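Local coordinates for protein thiol-activated cytolysin (Desulfobulbus propionicus, PDB 6NAL) that probably forms large pores in target membranes as a member, from a Gram-negative bacterium, of the cholesterol-dependent cytolysin family, at residues 14-19 against 341-346; 25-30 against 351-356; 43-48 against 361-366; 145-150 against 192-197. One frame throughout, in Å; residues are numbered along the deposited sequence.

Contact 1 (14-19 against 341-346); sequences LQYNPK and LKDGVS
Two irregular loops meet here at the end of the cytolysin fold that carries the N-terminal helix: residues 14-19 follow helix 2-12, while residues 341-346 turn the chain from strand 332-340 into the long strand 349-372. The close-fitting part is built round one lysine. K342 leaves its backbone with CG anti to the backbone N and stays extended to the end, so that it reaches across to the other loop and delivers NZ to the carbonyl O of L14 in a hydrogen bond of 3.2 Å. The ammonium comes from above the carbonyl plane, 45° out of it. On the way the aliphatic part of K342 meets the tip of Y16, whose OH lies 3.7 Å from K342 CB. Y16 takes the crowded first torsion, with CG between the backbone N and the carbonyl carbon (chi1 63°), and its hydroxyl thereby reaches a water that it shares with the backbone N of K342; the peptide nitrogen donates to that water over 3.0 Å. The ring of F340 also meets the ring of Y16, which ties the tyrosine to the end of strand 332-340. The other half is looser and more open to solvent. There P18 and V345 only brush past one another, CB to CG1 at 4.2 Å, with no polar bond between them. Loop 341-346 instead braces itself: G344 takes a positive phi of 91°, and D343 OD1 closes an Asx turn through a weak hydrogen bond from V345 N at 3.4 Å.

Contact 2 (25-30 against 351-356); sequences NGTSIS and GTTEYV
Backbone 25-30 runs beside strand 351-356 in roughly the same direction, 35° apart, nearest by CA atoms at G26 and T353, where G26 CA also makes a 3.3 Å CA-H...O contact with T352 O. It is an imperfect imitation of a sheet edge, for only one direct bond joins backbone to backbone: E354 N to T27 O, 3.1 Å, arriving above the carbonyl plane. Side chains supply the other acceptors. T353, with OG1 anti to its backbone N (chi1 -173°), offers that hydroxyl oxygen to T27 N at 3.1 Å along a bent path (136°). E354 is extended beyond CG and passes I29 in the opposite direction, so its OE1 receives the N-H of I29 at 2.9 Å, nearly along its own C-O axis. A water links G26 N to T352 O. The strand belongs to 349-372, one of the long strands of the cytolysin fold that run toward the C-terminal beta sandwich; its bonds to 44-59 pair G351 with A57 and T353 with Y55. The hydroxyl of T27 turns to D155, just before helix 156-163, and to N157 in its first turn; this helix is probably the counterpart of helices that, in related cytolysins, refold into membrane-spanning hairpins. L393 of the second subunit packs on E354. I29 CG1 lies 4.1 Å from E354 CB and I29 CG2 4.4 Å from V356 CG2.

Contact 3 (43-48 against 361-366); sequences STYIVM and ERYSGG
A short antiparallel ladder joins residues 45-47 to 361-363, in the slender sheet that leads to the C-terminal beta sandwich. Y45 with Y363 and V47 with E361 are hydrogen-bonded pairs, each closed by two nearly straight bonds such as Y45 N to Y363 O at 2.9 Å. Between them lies the non-hydrogen-bonded pair of I46 and R362, and the arginine can be followed outward. From CB, its CG stands anti to the carbonyl carbon (chi1 -57°), 4.2 Å from I46 CG1. The chain bends at chi3 (64°), which turns the guanidinium across the end of the isoleucine: CZ lies 3.8 Å from I46 CD1. The same methyl is over one face of the group and only 3.4 Å from NH1. At the far tip, NH2 passes T44 CG2 at 3.9 Å and makes a salt bridge to D41. On the other face of the sheet Y45 and Y363 point the same way, meeting CD2 to CD2, and V47 CG2 reaches Y363 CE2; R423 adds a cation-pi contact to Y363. Where the ladder ends, one water bonds to S43 OG at 2.5 Å and T44 OG1 at 2.6 Å while accepting from G365 N at 3.2 Å.

Contact 4 (145-150 against 192-197); sequences NFQYSS and RFKQIF
The ring of F146 is packed on both faces: F193 CB lies 3.6 Å above one, Q195 OE1 over the opposite one, and the backbone carbonyl carbon of K194 sits at the edge, near the ring plane. F193 presents its own edge toward the F146 face in an offset edge-to-face pair, planes 72° apart. Onto a face of F193 comes the edge of Y148, its CD1 3.5 Å from F193 CE2 with the planes at 66°, so the three rings form an aromatic cluster. On the other side of the sheet, K194 CD lies 4.1 Å over the guanidinium of R192, whose NE is buried without a partner in the model; K194 NZ continues to N335. These two faces belong to a ladder between strands 147-152 and 187-202, in the large antiparallel sheet that, as in related cytolysins, probably belongs to the pore-forming part of the fold. Q147 N to K194 O and K194 N to Q147 O are both 2.8 Å, and S149 and R192 exchange two more backbone bonds. Ahead of the strand a side chain prolongs the ladder: Q195, extended, offers OE1 to N145 N at 3.1 Å, the N-H arriving from above, 67° out of the carbonyl plane. Q195 NE2 donates to P143 O, which fixes the amide's rotation. Y148 N and N145 OD1 bond to Y445 OH and T442 OG1, both of the second subunit.

Taken together, the four contacts show chemistry following position in a fold. Contact 4, the most buried, combines a regular ladder with an aromatic cluster; contacts 1 to 3 are surface contacts. Contacts 2 and 3 share strand 349-372, their centres about 31 Å apart, yet one meets a loop that borrows side-chain acceptors and the other a true neighbouring strand, 44-59. Contact 1, lacking any strand, relies on a lysine and a shared water. Along the chain, contact 4 is nested inside the loops closed by the other three, whose own segments alternate. Contacts 2 and 4 both touch the second subunit, while contacts 1 and 3 lie on opposite sides of the chain's centre.

Contact 1 (14-19 against 341-346)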
loop_
_atom_site.group_PDB
_atom_site.type_symbol
_atom_site.label_atom_id
_atom_site.label_comp_id
_atom_site.label_asym_id
_atom_site.label_seq_id
_atom_site.Cartn_x
_atom_site.Cartn_y
_atom_site.Cartn_z
ATOM N N LEU A 14 45.600 15.592 22.358
ATOM C CA LEU A 14 44.200 15.666 22.763
ATOM C C LEU A 14 43.420 14.575 22.028
ATOM O O LEU A 14 43.138 14.687 20.829
ATOM C CB LEU A 14 43.653 17.051 22.475
ATOM C CG LEU A 14 42.361 17.465 23.159
ATOM C CD1 LEU A 14 42.514 17.962 24.569
ATOM C CD2 LEU A 14 41.738 18.561 22.257
ATOM N N GLN A 15 43.085 13.510 22.765
ATOM C CA GLN A 15 42.513 12.289 22.201
ATOM C C GLN A 15 40.992 12.379 22.282
ATOM O O GLN A 15 40.422 12.577 23.365
ATOM C CB GLN A 15 43.030 11.043 22.927
ATOM C CG GLN A 15 44.485 11.132 23.343
ATOM C CD GLN A 15 44.765 10.464 24.684
ATOM O OE1 GLN A 15 44.378 9.318 24.907
ATOM N NE2 GLN A 15 45.441 11.181 25.584
ATOM N N TYR A 16 40.347 12.318 21.123
ATOM C CA TYR A 16 38.896 12.359 21.025
ATOM C C TYR A 16 38.555 11.731 19.687
ATOM O O TYR A 16 39.373 11.720 18.757
ATOM C CB TYR A 16 38.317 13.784 21.125
ATOM C CG TYR A 16 38.767 14.650 19.995
ATOM C CD1 TYR A 16 38.183 14.553 18.728
ATOM C CD2 TYR A 16 39.820 15.549 20.180
ATOM C CE1 TYR A 16 38.641 15.320 17.699
ATOM C CE2 TYR A 16 40.282 16.329 19.158
ATOM C CZ TYR A 16 39.692 16.222 17.922
ATOM O OH TYR A 16 40.174 17.033 16.920
ATOM N N ASN A 17 37.334 11.229 19.596
ATOM C CA ASN A 17 36.869 10.536 18.403
ATOM C C ASN A 17 36.098 11.522 17.537
ATOM O O ASN A 17 35.024 11.984 17.956
ATOM C CB ASN A 17 35.991 9.350 18.796
ATOM C CG ASN A 17 35.175 8.788 17.626
ATOM O OD1 ASN A 17 34.040 8.378 17.811
ATOM N ND2 ASN A 17 35.756 8.748 16.437
ATOM N N PRO A 18 36.601 11.900 16.355
ATOM C CA PRO A 18 35.915 12.954 15.590
ATOM C C PRO A 18 34.436 12.678 15.379
ATOM O O PRO A 18 33.650 13.632 15.334
ATOM C CB PRO A 18 36.681 12.987 14.256
ATOM C CG PRO A 18 38.044 12.465 14.576
ATOM C CD PRO A 18 37.810 11.413 15.659
ATOM N N LYS A 19 34.024 11.408 15.278
ATOM C CA LYS A 19 32.651 11.109 14.896
ATOM C C LYS A 19 31.647 11.307 16.014
ATOM O O LYS A 19 30.489 11.597 15.714
ATOM C CB LYS A 19 32.558 9.682 14.379
ATOM C CG LYS A 19 33.319 9.477 13.077
ATOM C CD LYS A 19 34.200 8.236 13.111
ATOM C CE LYS A 19 34.965 8.076 11.789
ATOM N NZ LYS A 19 34.155 7.400 10.723
ATOM N N LEU A 341 40.524 21.583 14.474
ATOM C CA LEU A 341 41.755 22.351 14.304
ATOM C C LEU A 341 42.979 21.462 14.430
ATOM O O LEU A 341 43.952 21.639 13.690
ATOM C CB LEU A 341 41.806 23.493 15.309
ATOM C CG LEU A 341 43.091 24.325 15.320
ATOM C CD1 LEU A 341 43.403 24.958 13.961
ATOM C CD2 LEU A 341 43.000 25.380 16.420
ATOM N N LYS A 342 42.923 20.474 15.319
ATOM C CA LYS A 342 44.055 19.583 15.586
ATOM C C LYS A 342 44.677 18.977 14.311
ATOM O O LYS A 342 45.897 19.009 14.119
ATOM C CB LYS A 342 43.590 18.450 16.473
ATOM C CG LYS A 342 44.616 17.251 16.654
ATOM C CD LYS A 342 43.951 16.026 17.305
ATOM C CE LYS A 342 44.954 14.849 17.368
ATOM N NZ LYS A 342 44.421 13.617 18.099
ATOM N N ASP A 343 43.851 18.509 13.377
ATOM C CA ASP A 343 44.343 17.735 12.222
ATOM C C ASP A 343 43.668 18.099 10.908
ATOM O O ASP A 343 44.174 17.708 9.855
ATOM C CB ASP A 343 44.170 16.219 12.467
ATOM C CG ASP A 343 42.795 15.840 13.125
ATOM O OD1 ASP A 343 41.798 16.615 13.053
ATOM O OD2 ASP A 343 42.731 14.719 13.718
ATOM N N GLY A 344 42.549 18.827 10.931
ATOM C CA GLY A 344 41.878 19.210 9.703
ATOM C C GLY A 344 40.822 18.241 9.215
ATOM O O GLY A 344 40.391 18.344 8.060
ATOM N N VAL A 345 40.388 17.317 10.056
ATOM C CA VAL A 345 39.296 16.414 9.739
ATOM C C VAL A 345 37.952 17.131 9.859
ATOM O O VAL A 345 37.716 17.899 10.806
ATOM C CB VAL A 345 39.358 15.189 10.671
ATOM C CG1 VAL A 345 38.064 14.328 10.554
ATOM C CG2 VAL A 345 40.583 14.352 10.351
ATOM N N SER A 346 37.058 16.859 8.897
ATOM C CA SER A 346 35.737 17.474 8.852
ATOM C C SER A 346 34.979 17.199 10.129
ATOM O O SER A 346 35.104 16.127 10.713
ATOM C CB SER A 346 34.900 16.905 7.709
ATOM O OG SER A 346 35.738 16.631 6.625
HETATM O O HOH W 1 40.658 20.010 17.198
#

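Contact 2 (25-30 against 351-356)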
loop_
_atom_site.group_PDB
_atom_site.type_symbol
_atom_site.label_atom_id
_atom_site.label_comp_id
_atom_site.label_asym_id
_atom_site.label_seq_id
_atom_site.Cartn_x
_atom_site.Cartn_y
_atom_site.Cartn_z
ATOM N N ASN A 25 20.763 15.174 17.378
ATOM C CA ASN A 25 19.731 14.432 18.077
ATOM C C ASN A 25 18.354 14.682 17.487
ATOM O O ASN A 25 17.836 15.807 17.538
ATOM C CB ASN A 25 19.677 14.739 19.553
ATOM C CG ASN A 25 18.590 13.936 20.235
ATOM O OD1 ASN A 25 18.523 12.676 20.143
ATOM N ND2 ASN A 25 17.674 14.666 20.867
ATOM N N GLY A 26 17.752 13.616 16.959
ATOM C CA GLY A 26 16.464 13.720 16.334
ATOM C C GLY A 26 15.381 13.260 17.275
ATOM O O GLY A 26 15.630 12.792 18.377
ATOM N N THR A 27 14.156 13.464 16.817
ATOM C CA THR A 27 12.996 12.907 17.470
ATOM C C THR A 27 13.086 11.391 17.558
ATOM O O THR A 27 13.518 10.701 16.630
ATOM C CB THR A 27 11.759 13.314 16.681
ATOM O OG1 THR A 27 11.856 14.711 16.384
ATOM C CG2 THR A 27 10.475 13.030 17.430
ATOM N N SER A 28 12.663 10.865 18.678
ATOM C CA SER A 28 12.366 9.454 18.755
ATOM C C SER A 28 10.880 9.262 19.037
ATOM O O SER A 28 10.264 10.017 19.783
ATOM C CB SER A 28 13.201 8.774 19.819
ATOM O OG SER A 28 12.466 7.664 20.321
ATOM N N ILE A 29 10.304 8.279 18.381
ATOM C CA ILE A 29 8.955 7.810 18.657
ATOM C C ILE A 29 9.115 6.402 19.218
ATOM O O ILE A 29 9.893 5.608 18.685
ATOM C CB ILE A 29 8.091 7.827 17.381
ATOM C CG1 ILE A 29 8.362 9.099 16.565
ATOM C CG2 ILE A 29 6.626 7.691 17.763
ATOM C CD1 ILE A 29 7.695 10.314 17.117
ATOM N N SER A 30 8.448 6.093 20.299
ATOM C CA SER A 30 8.730 4.793 20.938
ATOM C C SER A 30 7.425 4.093 21.307
ATOM O O SER A 30 6.994 4.098 22.462
ATOM C CB SER A 30 9.631 4.985 22.158
ATOM O OG SER A 30 8.976 5.762 23.150
ATOM N N GLY A 351 22.790 13.008 10.489
ATOM C CA GLY A 351 21.651 13.127 11.368
ATOM C C GLY A 351 20.607 12.075 11.066
ATOM O O GLY A 351 20.438 11.649 9.923
ATOM N N THR A 352 19.887 11.682 12.110
ATOM C CA THR A 352 18.735 10.792 11.984
ATOM C C THR A 352 17.594 11.363 12.802
ATOM O O THR A 352 17.827 11.933 13.871
ATOM C CB THR A 352 19.011 9.377 12.500
ATOM O OG1 THR A 352 19.902 8.697 11.612
ATOM C CG2 THR A 352 17.696 8.574 12.651
ATOM N N THR A 353 16.365 11.185 12.328
ATOM C CA THR A 353 15.198 11.636 13.079
ATOM C C THR A 353 14.001 10.775 12.655
ATOM O O THR A 353 13.886 10.405 11.492
ATOM C CB THR A 353 14.950 13.128 12.825
ATOM O OG1 THR A 353 13.901 13.610 13.688
ATOM C CG2 THR A 353 14.586 13.338 11.354
ATOM N N GLU A 354 13.132 10.447 13.603
ATOM C CA GLU A 354 11.975 9.615 13.342
ATOM C C GLU A 354 10.737 10.485 13.231
ATOM O O GLU A 354 10.686 11.605 13.735
ATOM C CB GLU A 354 11.794 8.559 14.424
ATOM C CG GLU A 354 13.034 7.689 14.572
ATOM C CD GLU A 354 12.977 6.720 15.746
ATOM O OE1 GLU A 354 12.122 6.928 16.636
ATOM O OE2 GLU A 354 13.793 5.760 15.771
ATOM N N TYR A 355 9.762 9.971 12.503
ATOM C CA TYR A 355 8.517 10.671 12.290
ATOM C C TYR A 355 7.439 9.642 11.980
ATOM O O TYR A 355 7.722 8.484 11.665
ATOM C CB TYR A 355 8.645 11.715 11.188
ATOM C CG TYR A 355 9.023 11.208 9.827
ATOM C CD1 TYR A 355 10.341 11.029 9.468
ATOM C CD2 TYR A 355 8.055 11.005 8.870
ATOM C CE1 TYR A 355 10.684 10.608 8.170
ATOM C CE2 TYR A 355 8.372 10.599 7.596
ATOM C CZ TYR A 355 9.694 10.388 7.255
ATOM O OH TYR A 355 9.997 9.955 5.989
ATOM N N VAL A 356 6.195 10.091 12.089
ATOM C CA VAL A 356 5.019 9.300 11.747
ATOM C C VAL A 356 4.471 9.759 10.396
ATOM O O VAL A 356 3.915 10.855 10.282
ATOM C CB VAL A 356 3.937 9.431 12.822
ATOM C CG1 VAL A 356 2.777 8.559 12.462
ATOM C CG2 VAL A 356 4.487 9.049 14.165
HETATM O O HOH W 2 18.790 11.030 16.691
#

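Contact 3 (43-48 against 361-366)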
loop_
_atom_site.group_PDB
_atom_site.type_symbol
_atom_site.label_atom_id
_atom_site.label_comp_id
_atom_site.label_asym_id
_atom_site.label_seq_id
_atom_site.Cartn_x
_atom_site.Cartn_y
_atom_site.Cartn_z
ATOM N N SER A 43 -20.893 8.783 0.717
ATOM C CA SER A 43 -20.562 7.487 0.155
ATOM C C SER A 43 -19.060 7.277 0.074
ATOM O O SER A 43 -18.620 6.192 -0.309
ATOM C CB SER A 43 -21.215 7.294 -1.240
ATOM O OG SER A 43 -21.020 8.369 -2.129
ATOM N N THR A 44 -18.261 8.275 0.427
ATOM C CA THR A 44 -16.817 8.157 0.308
ATOM C C THR A 44 -16.227 7.546 1.564
ATOM O O THR A 44 -16.625 7.870 2.690
ATOM C CB THR A 44 -16.189 9.507 0.026
ATOM O OG1 THR A 44 -16.769 10.015 -1.175
ATOM C CG2 THR A 44 -14.722 9.390 -0.174
ATOM N N TYR A 45 -15.293 6.629 1.344
ATOM C CA TYR A 45 -14.676 5.838 2.394
ATOM C C TYR A 45 -13.237 6.286 2.541
ATOM O O TYR A 45 -12.486 6.291 1.554
ATOM C CB TYR A 45 -14.685 4.362 2.043
ATOM C CG TYR A 45 -14.141 3.417 3.120
ATOM C CD1 TYR A 45 -14.583 3.482 4.447
ATOM C CD2 TYR A 45 -13.250 2.422 2.780
ATOM C CE1 TYR A 45 -14.138 2.588 5.387
ATOM C CE2 TYR A 45 -12.780 1.535 3.725
ATOM C CZ TYR A 45 -13.220 1.636 5.026
ATOM O OH TYR A 45 -12.729 0.756 5.940
ATOM N N ILE A 46 -12.850 6.653 3.758
ATOM C CA ILE A 46 -11.578 7.328 3.970
ATOM C C ILE A 46 -10.801 6.487 4.950
ATOM O O ILE A 46 -11.233 6.307 6.087
ATOM C CB ILE A 46 -11.766 8.766 4.470
ATOM C CG1 ILE A 46 -12.529 9.559 3.399
ATOM C CG2 ILE A 46 -10.431 9.372 4.718
ATOM C CD1 ILE A 46 -13.183 10.800 3.876
ATOM N N VAL A 47 -9.682 5.937 4.513
ATOM C CA VAL A 47 -8.852 5.094 5.360
ATOM C C VAL A 47 -7.521 5.802 5.601
ATOM O O VAL A 47 -6.839 6.210 4.647
ATOM C CB VAL A 47 -8.622 3.715 4.728
ATOM C CG1 VAL A 47 -7.703 2.866 5.605
ATOM C CG2 VAL A 47 -9.922 2.993 4.480
HETATM N N MSE A 48 -7.131 5.882 6.868
HETATM C CA MSE A 48 -5.901 6.536 7.240
HETATM C C MSE A 48 -5.007 5.532 7.929
HETATM O O MSE A 48 -5.343 4.974 8.956
HETATM C CB MSE A 48 -6.140 7.739 8.133
HETATM C CG MSE A 48 -4.796 8.383 8.555
HETATM SE SE MSE A 48 -4.806 10.301 8.848
HETATM C CE MSE A 48 -3.625 10.303 10.383
ATOM N N GLU A 361 -6.200 7.369 2.086
ATOM C CA GLU A 361 -6.767 7.001 0.794
ATOM C C GLU A 361 -8.264 7.238 0.828
ATOM O O GLU A 361 -8.928 6.919 1.817
ATOM C CB GLU A 361 -6.522 5.528 0.425
ATOM C CG GLU A 361 -5.066 5.215 0.104
ATOM C CD GLU A 361 -4.736 5.347 -1.388
ATOM O OE1 GLU A 361 -3.882 6.210 -1.752
ATOM O OE2 GLU A 361 -5.324 4.568 -2.181
ATOM N N ARG A 362 -8.784 7.814 -0.240
ATOM C CA ARG A 362 -10.206 8.054 -0.403
ATOM C C ARG A 362 -10.697 7.115 -1.498
ATOM O O ARG A 362 -10.111 7.054 -2.583
ATOM C CB ARG A 362 -10.488 9.526 -0.739
ATOM C CG ARG A 362 -9.940 10.552 0.288
ATOM C CD ARG A 362 -10.185 12.031 -0.110
ATOM N NE ARG A 362 -11.618 12.333 -0.166
ATOM C CZ ARG A 362 -12.314 12.856 0.836
ATOM N NH1 ARG A 362 -11.701 13.164 1.978
ATOM N NH2 ARG A 362 -13.624 13.077 0.699
ATOM N N TYR A 363 -11.727 6.350 -1.183
ATOM C CA TYR A 363 -12.331 5.387 -2.099
ATOM C C TYR A 363 -13.770 5.841 -2.302
ATOM O O TYR A 363 -14.554 5.908 -1.343
ATOM C CB TYR A 363 -12.270 3.973 -1.540
ATOM C CG TYR A 363 -10.903 3.490 -1.191
ATOM C CD1 TYR A 363 -10.142 2.811 -2.130
ATOM C CD2 TYR A 363 -10.380 3.677 0.092
ATOM C CE1 TYR A 363 -8.891 2.331 -1.832
ATOM C CE2 TYR A 363 -9.107 3.191 0.411
ATOM C CZ TYR A 363 -8.371 2.519 -0.580
ATOM O OH TYR A 363 -7.122 2.016 -0.329
ATOM N N SER A 364 -14.089 6.259 -3.525
ATOM C CA SER A 364 -15.421 6.787 -3.790
ATOM C C SER A 364 -16.440 5.645 -3.867
ATOM O O SER A 364 -16.117 4.510 -4.231
ATOM C CB SER A 364 -15.428 7.622 -5.075
ATOM O OG SER A 364 -15.085 6.840 -6.201
ATOM N N GLY A 365 -17.671 5.958 -3.481
ATOM C CA GLY A 365 -18.779 5.051 -3.651
ATOM C C GLY A 365 -19.107 4.871 -5.131
ATOM O O GLY A 365 -18.382 5.291 -6.039
ATOM N N GLY A 366 -20.219 4.178 -5.358
ATOM C CA GLY A 366 -20.572 3.826 -6.719
ATOM C C GLY A 366 -21.990 3.315 -6.814
ATOM O O GLY A 366 -22.713 3.225 -5.821
HETATM O O HOH W 3 -18.604 8.814 -2.531
#

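Contact 4 (145-150 against 192-197)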
loop_
_atom_site.group_PDB
_atom_site.type_symbol
_atom_site.label_atom_id
_atom_site.label_comp_id
_atom_site.label_asym_id
_atom_site.label_seq_id
_atom_site.Cartn_x
_atom_site.Cartn_y
_atom_site.Cartn_z
ATOM N N ASN A 145 18.966 30.902 -10.246
ATOM C CA ASN A 145 19.312 29.523 -10.604
ATOM C C ASN A 145 19.331 28.732 -9.292
ATOM O O ASN A 145 20.329 28.769 -8.557
ATOM C CB ASN A 145 20.652 29.421 -11.326
ATOM C CG ASN A 145 21.079 27.956 -11.518
ATOM O OD1 ASN A 145 20.285 27.045 -11.232
ATOM N ND2 ASN A 145 22.305 27.715 -11.992
ATOM N N PHE A 146 18.244 28.017 -9.008
ATOM C CA PHE A 146 17.974 27.564 -7.654
ATOM C C PHE A 146 18.150 26.064 -7.544
ATOM O O PHE A 146 17.855 25.328 -8.485
ATOM C CB PHE A 146 16.566 27.964 -7.200
ATOM C CG PHE A 146 16.423 29.431 -6.834
ATOM C CD1 PHE A 146 17.138 29.983 -5.758
ATOM C CD2 PHE A 146 15.563 30.253 -7.531
ATOM C CE1 PHE A 146 17.005 31.333 -5.411
ATOM C CE2 PHE A 146 15.430 31.596 -7.181
ATOM C CZ PHE A 146 16.139 32.126 -6.109
ATOM N N GLN A 147 18.691 25.638 -6.402
ATOM C CA GLN A 147 18.462 24.290 -5.896
ATOM C C GLN A 147 17.093 24.212 -5.217
ATOM O O GLN A 147 16.643 25.146 -4.555
ATOM C CB GLN A 147 19.559 23.859 -4.927
ATOM C CG GLN A 147 19.233 22.550 -4.231
ATOM C CD GLN A 147 20.088 22.310 -2.986
ATOM O OE1 GLN A 147 21.110 22.983 -2.786
ATOM N NE2 GLN A 147 19.683 21.341 -2.160
ATOM N N TYR A 148 16.426 23.077 -5.393
ATOM C CA TYR A 148 15.028 22.936 -5.051
ATOM C C TYR A 148 14.900 21.809 -4.045
ATOM O O TYR A 148 15.601 20.815 -4.147
ATOM C CB TYR A 148 14.223 22.680 -6.299
ATOM C CG TYR A 148 12.757 22.562 -6.060
ATOM C CD1 TYR A 148 11.974 23.681 -5.912
ATOM C CD2 TYR A 148 12.148 21.326 -6.024
ATOM C CE1 TYR A 148 10.616 23.572 -5.713
ATOM C CE2 TYR A 148 10.785 21.203 -5.806
ATOM C CZ TYR A 148 10.030 22.332 -5.672
ATOM O OH TYR A 148 8.680 22.249 -5.477
ATOM N N SER A 149 14.083 22.025 -3.013
ATOM C CA SER A 149 13.818 21.001 -2.004
ATOM C C SER A 149 12.375 21.113 -1.570
ATOM O O SER A 149 11.892 22.227 -1.386
ATOM C CB SER A 149 14.664 21.128 -0.728
ATOM O OG SER A 149 16.037 21.060 -1.037
ATOM N N SER A 150 11.702 19.980 -1.359
ATOM C CA SER A 150 10.330 20.008 -0.874
ATOM C C SER A 150 10.039 18.764 -0.056
ATOM O O SER A 150 10.622 17.714 -0.290
ATOM C CB SER A 150 9.343 20.086 -2.028
ATOM O OG SER A 150 9.362 18.881 -2.785
ATOM N N ARG A 192 11.815 24.871 -0.459
ATOM C CA ARG A 192 12.919 25.795 -0.404
ATOM C C ARG A 192 13.601 25.917 -1.747
ATOM O O ARG A 192 14.020 24.914 -2.310
ATOM C CB ARG A 192 13.953 25.349 0.602
ATOM C CG ARG A 192 14.946 26.404 0.857
ATOM C CD ARG A 192 16.146 25.922 1.609
ATOM N NE ARG A 192 16.735 24.747 0.998
ATOM C CZ ARG A 192 17.769 24.102 1.508
ATOM N NH1 ARG A 192 18.311 24.568 2.631
ATOM N NH2 ARG A 192 18.244 23.012 0.907
ATOM N N PHE A 193 13.775 27.152 -2.208
ATOM C CA PHE A 193 14.638 27.486 -3.340
ATOM C C PHE A 193 15.934 28.075 -2.809
ATOM O O PHE A 193 15.894 29.036 -2.042
ATOM C CB PHE A 193 13.971 28.508 -4.262
ATOM C CG PHE A 193 12.707 28.007 -4.926
ATOM C CD1 PHE A 193 11.513 28.046 -4.265
ATOM C CD2 PHE A 193 12.742 27.532 -6.207
ATOM C CE1 PHE A 193 10.362 27.608 -4.837
ATOM C CE2 PHE A 193 11.604 27.093 -6.805
ATOM C CZ PHE A 193 10.389 27.123 -6.109
ATOM N N LYS A 194 17.082 27.511 -3.196
ATOM C CA LYS A 194 18.338 27.978 -2.641
ATOM C C LYS A 194 19.368 28.271 -3.714
ATOM O O LYS A 194 19.685 27.403 -4.526
ATOM C CB LYS A 194 18.916 26.948 -1.673
ATOM C CG LYS A 194 20.233 27.392 -0.926
ATOM C CD LYS A 194 20.963 26.148 -0.335
ATOM C CE LYS A 194 21.502 26.513 1.015
ATOM N NZ LYS A 194 21.389 25.397 2.057
ATOM N N GLN A 195 19.962 29.461 -3.660
ATOM C CA GLN A 195 20.998 29.813 -4.623
ATOM C C GLN A 195 22.234 30.341 -3.921
ATOM O O GLN A 195 22.147 31.293 -3.147
ATOM C CB GLN A 195 20.507 30.856 -5.631
ATOM C CG GLN A 195 21.536 31.117 -6.707
ATOM C CD GLN A 195 21.027 32.054 -7.804
ATOM O OE1 GLN A 195 19.899 32.541 -7.734
ATOM N NE2 GLN A 195 21.887 32.348 -8.786
ATOM N N ILE A 196 23.388 29.761 -4.244
ATOM C CA ILE A 196 24.679 30.197 -3.725
ATOM C C ILE A 196 25.316 31.166 -4.715
ATOM O O ILE A 196 25.626 30.783 -5.851
ATOM C CB ILE A 196 25.607 28.997 -3.480
ATOM C CG1 ILE A 196 24.946 27.972 -2.543
ATOM C CG2 ILE A 196 26.939 29.441 -2.948
ATOM C CD1 ILE A 196 25.784 26.672 -2.374
ATOM N N PHE A 197 25.595 32.404 -4.268
ATOM C CA PHE A 197 26.224 33.371 -5.168
ATOM C C PHE A 197 27.732 33.200 -5.157
ATOM O O PHE A 197 28.348 33.062 -6.214
ATOM C CB PHE A 197 25.857 34.825 -4.807
ATOM C CG PHE A 197 24.395 35.142 -4.955
ATOM C CD1 PHE A 197 23.623 34.518 -5.912
ATOM C CD2 PHE A 197 23.794 36.065 -4.142
ATOM C CE1 PHE A 197 22.274 34.808 -6.039
ATOM C CE2 PHE A 197 22.447 36.357 -4.258
ATOM C CZ PHE A 197 21.681 35.711 -5.201
#